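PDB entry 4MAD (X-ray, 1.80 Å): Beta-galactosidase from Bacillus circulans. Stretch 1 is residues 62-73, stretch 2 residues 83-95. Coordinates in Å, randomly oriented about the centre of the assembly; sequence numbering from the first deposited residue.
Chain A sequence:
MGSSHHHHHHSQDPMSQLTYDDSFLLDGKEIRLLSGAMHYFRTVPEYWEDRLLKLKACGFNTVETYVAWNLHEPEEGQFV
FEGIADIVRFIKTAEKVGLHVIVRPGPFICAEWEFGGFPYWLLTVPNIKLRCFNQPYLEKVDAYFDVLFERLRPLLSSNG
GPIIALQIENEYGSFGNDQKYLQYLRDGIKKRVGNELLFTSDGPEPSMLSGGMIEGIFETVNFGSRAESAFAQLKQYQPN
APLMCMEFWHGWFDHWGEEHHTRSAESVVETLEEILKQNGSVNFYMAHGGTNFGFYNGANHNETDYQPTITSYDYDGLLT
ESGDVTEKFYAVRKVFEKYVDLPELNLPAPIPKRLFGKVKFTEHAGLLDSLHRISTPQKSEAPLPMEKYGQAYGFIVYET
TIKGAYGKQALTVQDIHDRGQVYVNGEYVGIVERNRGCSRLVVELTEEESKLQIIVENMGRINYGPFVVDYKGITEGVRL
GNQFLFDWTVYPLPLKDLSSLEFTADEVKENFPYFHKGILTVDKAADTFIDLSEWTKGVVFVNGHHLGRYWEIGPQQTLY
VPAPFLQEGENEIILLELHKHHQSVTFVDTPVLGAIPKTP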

# COMPACT_ATOMS: atom_id res chain seq x y z
N THR A 62 -13.73 -17.33 -7.19
CA THR A 62 -14.00 -16.07 -6.58
C THR A 62 -12.72 -15.22 -6.56
O THR A 62 -11.67 -15.76 -6.48
CB THR A 62 -14.48 -16.33 -5.16
OG1 THR A 62 -15.55 -17.26 -5.17
CG2 THR A 62 -14.91 -15.07 -4.52
N VAL A 63 -12.87 -13.91 -6.63
CA VAL A 63 -11.80 -12.97 -6.41
C VAL A 63 -12.24 -12.05 -5.27
O VAL A 63 -13.37 -11.77 -5.12
CB VAL A 63 -11.42 -12.11 -7.65
CG1 VAL A 63 -12.55 -11.28 -8.12
CG2 VAL A 63 -10.25 -11.27 -7.37
N GLU A 64 -11.28 -11.65 -4.44
CA GLU A 64 -11.53 -10.87 -3.29
C GLU A 64 -10.66 -9.64 -3.34
O GLU A 64 -9.51 -9.76 -3.58
CB GLU A 64 -11.25 -11.65 -2.03
CG GLU A 64 -11.33 -10.90 -0.75
CD GLU A 64 -10.01 -10.19 -0.45
OE1 GLU A 64 -8.98 -10.84 -0.41
OE2 GLU A 64 -10.06 -8.99 -0.27
N THR A 65 -11.23 -8.49 -3.07
CA THR A 65 -10.46 -7.29 -2.98
C THR A 65 -10.87 -6.44 -1.80
O THR A 65 -11.99 -6.37 -1.47
CB THR A 65 -10.58 -6.43 -4.24
OG1 THR A 65 -9.67 -5.34 -4.18
CG2 THR A 65 -11.97 -5.91 -4.37
N TYR A 66 -9.91 -5.76 -1.20
CA TYR A 66 -10.17 -4.67 -0.31
C TYR A 66 -10.61 -3.45 -1.10
O TYR A 66 -10.47 -3.44 -2.28
CB TYR A 66 -8.91 -4.26 0.43
CG TYR A 66 -8.46 -5.12 1.56
CD1 TYR A 66 -9.26 -5.35 2.65
CD2 TYR A 66 -7.19 -5.62 1.59
CE1 TYR A 66 -8.80 -6.11 3.70
CE2 TYR A 66 -6.76 -6.36 2.61
CZ TYR A 66 -7.55 -6.61 3.69
OH TYR A 66 -7.09 -7.38 4.71
N VAL A 67 -11.17 -2.46 -0.41
CA VAL A 67 -11.44 -1.14 -0.96
C VAL A 67 -10.60 -0.10 -0.22
O VAL A 67 -10.69 -0.04 0.93
CB VAL A 67 -12.90 -0.69 -0.76
CG1 VAL A 67 -13.11 0.59 -1.39
CG2 VAL A 67 -13.88 -1.73 -1.31
N ALA A 68 -9.86 0.74 -0.94
CA ALA A 68 -8.92 1.64 -0.34
C ALA A 68 -9.56 3.03 -0.20
O ALA A 68 -9.63 3.76 -1.12
CB ALA A 68 -7.71 1.71 -1.20
N TRP A 69 -9.98 3.37 0.99
CA TRP A 69 -10.66 4.63 1.22
C TRP A 69 -9.79 5.81 0.81
O TRP A 69 -10.23 6.64 0.14
CB TRP A 69 -11.02 4.73 2.71
CG TRP A 69 -11.78 5.94 3.16
CD1 TRP A 69 -12.23 6.96 2.41
CD2 TRP A 69 -12.15 6.25 4.51
NE1 TRP A 69 -12.89 7.88 3.20
CE2 TRP A 69 -12.85 7.45 4.49
CE3 TRP A 69 -11.98 5.60 5.72
CZ2 TRP A 69 -13.35 8.02 5.64
CZ3 TRP A 69 -12.51 6.18 6.87
CH2 TRP A 69 -13.17 7.36 6.81
N ASN A 70 -8.52 5.79 1.18
CA ASN A 70 -7.62 6.88 0.85
C ASN A 70 -7.55 7.11 -0.67
O ASN A 70 -7.38 8.19 -1.12
CB ASN A 70 -6.22 6.75 1.50
CG ASN A 70 -5.50 5.43 1.19
OD1 ASN A 70 -5.98 4.65 0.49
ND2 ASN A 70 -4.33 5.25 1.77
N LEU A 71 -7.68 6.05 -1.45
CA LEU A 71 -7.70 6.22 -2.88
C LEU A 71 -8.97 6.94 -3.33
O LEU A 71 -8.91 7.80 -4.11
CB LEU A 71 -7.53 4.90 -3.58
CG LEU A 71 -6.92 4.88 -4.98
CD1 LEU A 71 -5.58 5.47 -4.95
CD2 LEU A 71 -6.85 3.47 -5.47
N HIS A 72 -10.08 6.53 -2.82
CA HIS A 72 -11.39 7.10 -3.11
C HIS A 72 -11.76 8.48 -2.57
O HIS A 72 -12.63 9.09 -3.13
CB HIS A 72 -12.46 6.11 -2.82
CG HIS A 72 -12.26 4.83 -3.56
ND1 HIS A 72 -12.23 4.79 -4.92
CD2 HIS A 72 -11.96 3.58 -3.14
CE1 HIS A 72 -11.97 3.56 -5.32
NE2 HIS A 72 -11.81 2.81 -4.26
N GLU A 73 -11.20 8.86 -1.44
CA GLU A 73 -11.44 10.15 -0.81
C GLU A 73 -10.12 10.77 -0.37
O GLU A 73 -9.90 10.92 0.76
CB GLU A 73 -12.39 10.05 0.39
CG GLU A 73 -13.12 11.33 0.66
CD GLU A 73 -14.11 11.31 1.79
OE1 GLU A 73 -14.65 12.38 2.04
OE2 GLU A 73 -14.35 10.26 2.37
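Stretch 2, residues 83-95: GIADIVRFIKTAE

Stretch 2 lies along stretch 1 as a helix packed on a strand. Residues 62-66 of stretch 1 form the strand, and residues 69-72 form a short helix, with Ala68 at its N-cap. In stretch 2, Ile84 and Ala85 make a 3-10 segment, and a helix runs from Ile87 to Glu95 and continues beyond it. The strand and the longer helix are nearly antiparallel. Their N-to-C directions make an angle of 166°, and their axes approach to 9.9 Å. The start of stretch 2 therefore sits by the end of stretch 1. The register follows: Val63 CA is 7.3 Å from Ala94 CA, Val67 CA is 8.0 Å from Ile87 CA, and Leu71 CA is 6.7 Å from Ala85 CA.

The strand alternates. Val63 and Thr65 point toward the helix, while Glu64 and Tyr66 point away. On the helix, Ile87, Phe90 and Ala94 point toward stretch 1, a spacing that keeps them on one side of the helix.

Ala94 is small and leaves room for Val63. Val63 CG1 comes to 3.8 Å from Ala94 CB. The ring of Phe90 is the large bump in the middle. Its tip reaches Val63, with Phe90 CZ 4.5 Å from Val63 CG2, and its CE2 lies 4.1 Å from Thr65 CG2. Thr65 thus offers its methyl to the ring, while its OG1 donates a hydrogen bond to Tyr66 O at 2.8 Å.

Ile87 carries an extended side chain, with chi1 and chi2 both t. Its CD1 lies 3.8 Å from Val67 CG2. Its other branch faces His72, with Ile87 CG2 4.4 Å from His72 CE1.

At the far end the short helix of stretch 1 meets the 3-10 segment. Ala85 points toward stretch 1, and its methyl is 4.0 Å from Leu71, measured from Ala85 CB to Leu71 CD2. The same Leu71 CD2 lies 4.4 Å from Ile84 CG2. The CB of His72 leaves sideways, but the ring end comes nearer. His72 CE1 is 3.1 Å from Ala85 O, which sits at the ring edge, near its plane. Both ring nitrogens are hydrogen-bonded elsewhere in the structure.

Asp86 points away from stretch 1 and caps the helix: Arg89 N donates to Asp86 OD1 at 3.1 Å. No hydrogen bond joins the two stretches. The contact buries 408 Å², both sides summed, and rests mainly on the fit of apolar side chains.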

# COMPACT_ATOMS: atom_id res chain seq x y z
N GLY A 83 -9.81 5.67 -13.41
CA GLY A 83 -8.55 5.03 -13.62
C GLY A 83 -8.30 3.82 -12.75
O GLY A 83 -9.10 2.97 -12.69
N ILE A 84 -7.17 3.80 -12.08
CA ILE A 84 -6.80 2.69 -11.26
C ILE A 84 -7.77 2.55 -10.09
O ILE A 84 -7.83 1.55 -9.46
CB ILE A 84 -5.34 2.73 -10.76
CG1 ILE A 84 -4.86 1.34 -10.41
CG2 ILE A 84 -5.23 3.53 -9.60
CD1 ILE A 84 -3.45 1.28 -10.12
N ALA A 85 -8.50 3.60 -9.82
CA ALA A 85 -9.49 3.61 -8.77
C ALA A 85 -10.92 3.21 -9.20
O ALA A 85 -11.80 3.32 -8.43
CB ALA A 85 -9.53 4.93 -8.12
N ASP A 86 -11.11 2.76 -10.44
CA ASP A 86 -12.44 2.47 -10.90
C ASP A 86 -12.78 1.08 -10.43
O ASP A 86 -12.64 0.14 -11.14
CB ASP A 86 -12.48 2.51 -12.41
CG ASP A 86 -13.90 2.63 -12.97
OD1 ASP A 86 -14.83 2.21 -12.34
OD2 ASP A 86 -14.04 3.12 -14.04
N ILE A 87 -13.22 0.96 -9.20
CA ILE A 87 -13.59 -0.30 -8.64
C ILE A 87 -14.76 -0.91 -9.36
O ILE A 87 -14.81 -2.09 -9.57
CB ILE A 87 -13.78 -0.19 -7.14
CG1 ILE A 87 -13.90 -1.54 -6.51
CG2 ILE A 87 -14.94 0.66 -6.81
CD1 ILE A 87 -14.09 -1.45 -5.09
N VAL A 88 -15.65 -0.08 -9.84
CA VAL A 88 -16.73 -0.64 -10.60
C VAL A 88 -16.25 -1.42 -11.86
O VAL A 88 -16.67 -2.51 -12.10
CB VAL A 88 -17.74 0.43 -10.92
CG1 VAL A 88 -18.78 -0.06 -11.84
CG2 VAL A 88 -18.37 0.91 -9.67
N ARG A 89 -15.32 -0.87 -12.60
CA ARG A 89 -14.79 -1.52 -13.76
C ARG A 89 -14.10 -2.81 -13.36
O ARG A 89 -14.25 -3.79 -14.00
CB ARG A 89 -13.82 -0.59 -14.44
CG ARG A 89 -13.15 -1.18 -15.67
CD ARG A 89 -12.06 -0.28 -16.21
NE ARG A 89 -11.24 -0.97 -17.19
CZ ARG A 89 -10.27 -0.42 -17.88
NH1 ARG A 89 -9.96 0.84 -17.70
NH2 ARG A 89 -9.62 -1.16 -18.76
N PHE A 90 -13.37 -2.78 -12.26
CA PHE A 90 -12.64 -3.95 -11.87
C PHE A 90 -13.60 -5.08 -11.58
O PHE A 90 -13.45 -6.15 -12.07
CB PHE A 90 -11.80 -3.64 -10.64
CG PHE A 90 -11.18 -4.86 -10.01
CD1 PHE A 90 -10.08 -5.43 -10.52
CD2 PHE A 90 -11.70 -5.41 -8.88
CE1 PHE A 90 -9.54 -6.51 -9.96
CE2 PHE A 90 -11.15 -6.50 -8.33
CZ PHE A 90 -10.08 -7.03 -8.86
N ILE A 91 -14.62 -4.77 -10.79
CA ILE A 91 -15.60 -5.76 -10.46
C ILE A 91 -16.41 -6.30 -11.66
O ILE A 91 -16.60 -7.46 -11.79
CB ILE A 91 -16.53 -5.25 -9.36
CG1 ILE A 91 -15.71 -4.97 -8.09
CG2 ILE A 91 -17.66 -6.22 -9.14
CD1 ILE A 91 -16.51 -4.52 -6.98
N LYS A 92 -16.79 -5.44 -12.56
CA LYS A 92 -17.41 -5.87 -13.81
C LYS A 92 -16.47 -6.76 -14.60
O LYS A 92 -16.91 -7.62 -15.27
CB LYS A 92 -17.82 -4.70 -14.64
CG LYS A 92 -19.06 -4.08 -14.17
CD LYS A 92 -19.30 -2.79 -14.88
CE LYS A 92 -20.68 -2.34 -14.68
NZ LYS A 92 -20.96 -1.28 -15.61
N THR A 93 -15.18 -6.52 -14.52
CA THR A 93 -14.24 -7.36 -15.19
C THR A 93 -14.24 -8.79 -14.64
O THR A 93 -14.17 -9.74 -15.36
CB THR A 93 -12.85 -6.76 -15.26
OG1 THR A 93 -12.93 -5.44 -15.77
CG2 THR A 93 -11.93 -7.59 -16.14
N ALA A 94 -14.33 -8.89 -13.33
CA ALA A 94 -14.38 -10.17 -12.64
C ALA A 94 -15.64 -10.91 -13.09
O ALA A 94 -15.62 -12.03 -13.48
CB ALA A 94 -14.38 -9.98 -11.17
N GLU A 95 -16.73 -10.18 -13.11
CA GLU A 95 -17.95 -10.77 -13.59
C GLU A 95 -17.82 -11.27 -15.03
O GLU A 95 -18.23 -12.32 -15.30
CB GLU A 95 -19.07 -9.77 -13.51
CG GLU A 95 -20.38 -10.34 -13.93
CD GLU A 95 -21.49 -9.35 -13.84
OE1 GLU A 95 -21.36 -8.31 -14.46
OE2 GLU A 95 -22.50 -9.62 -13.20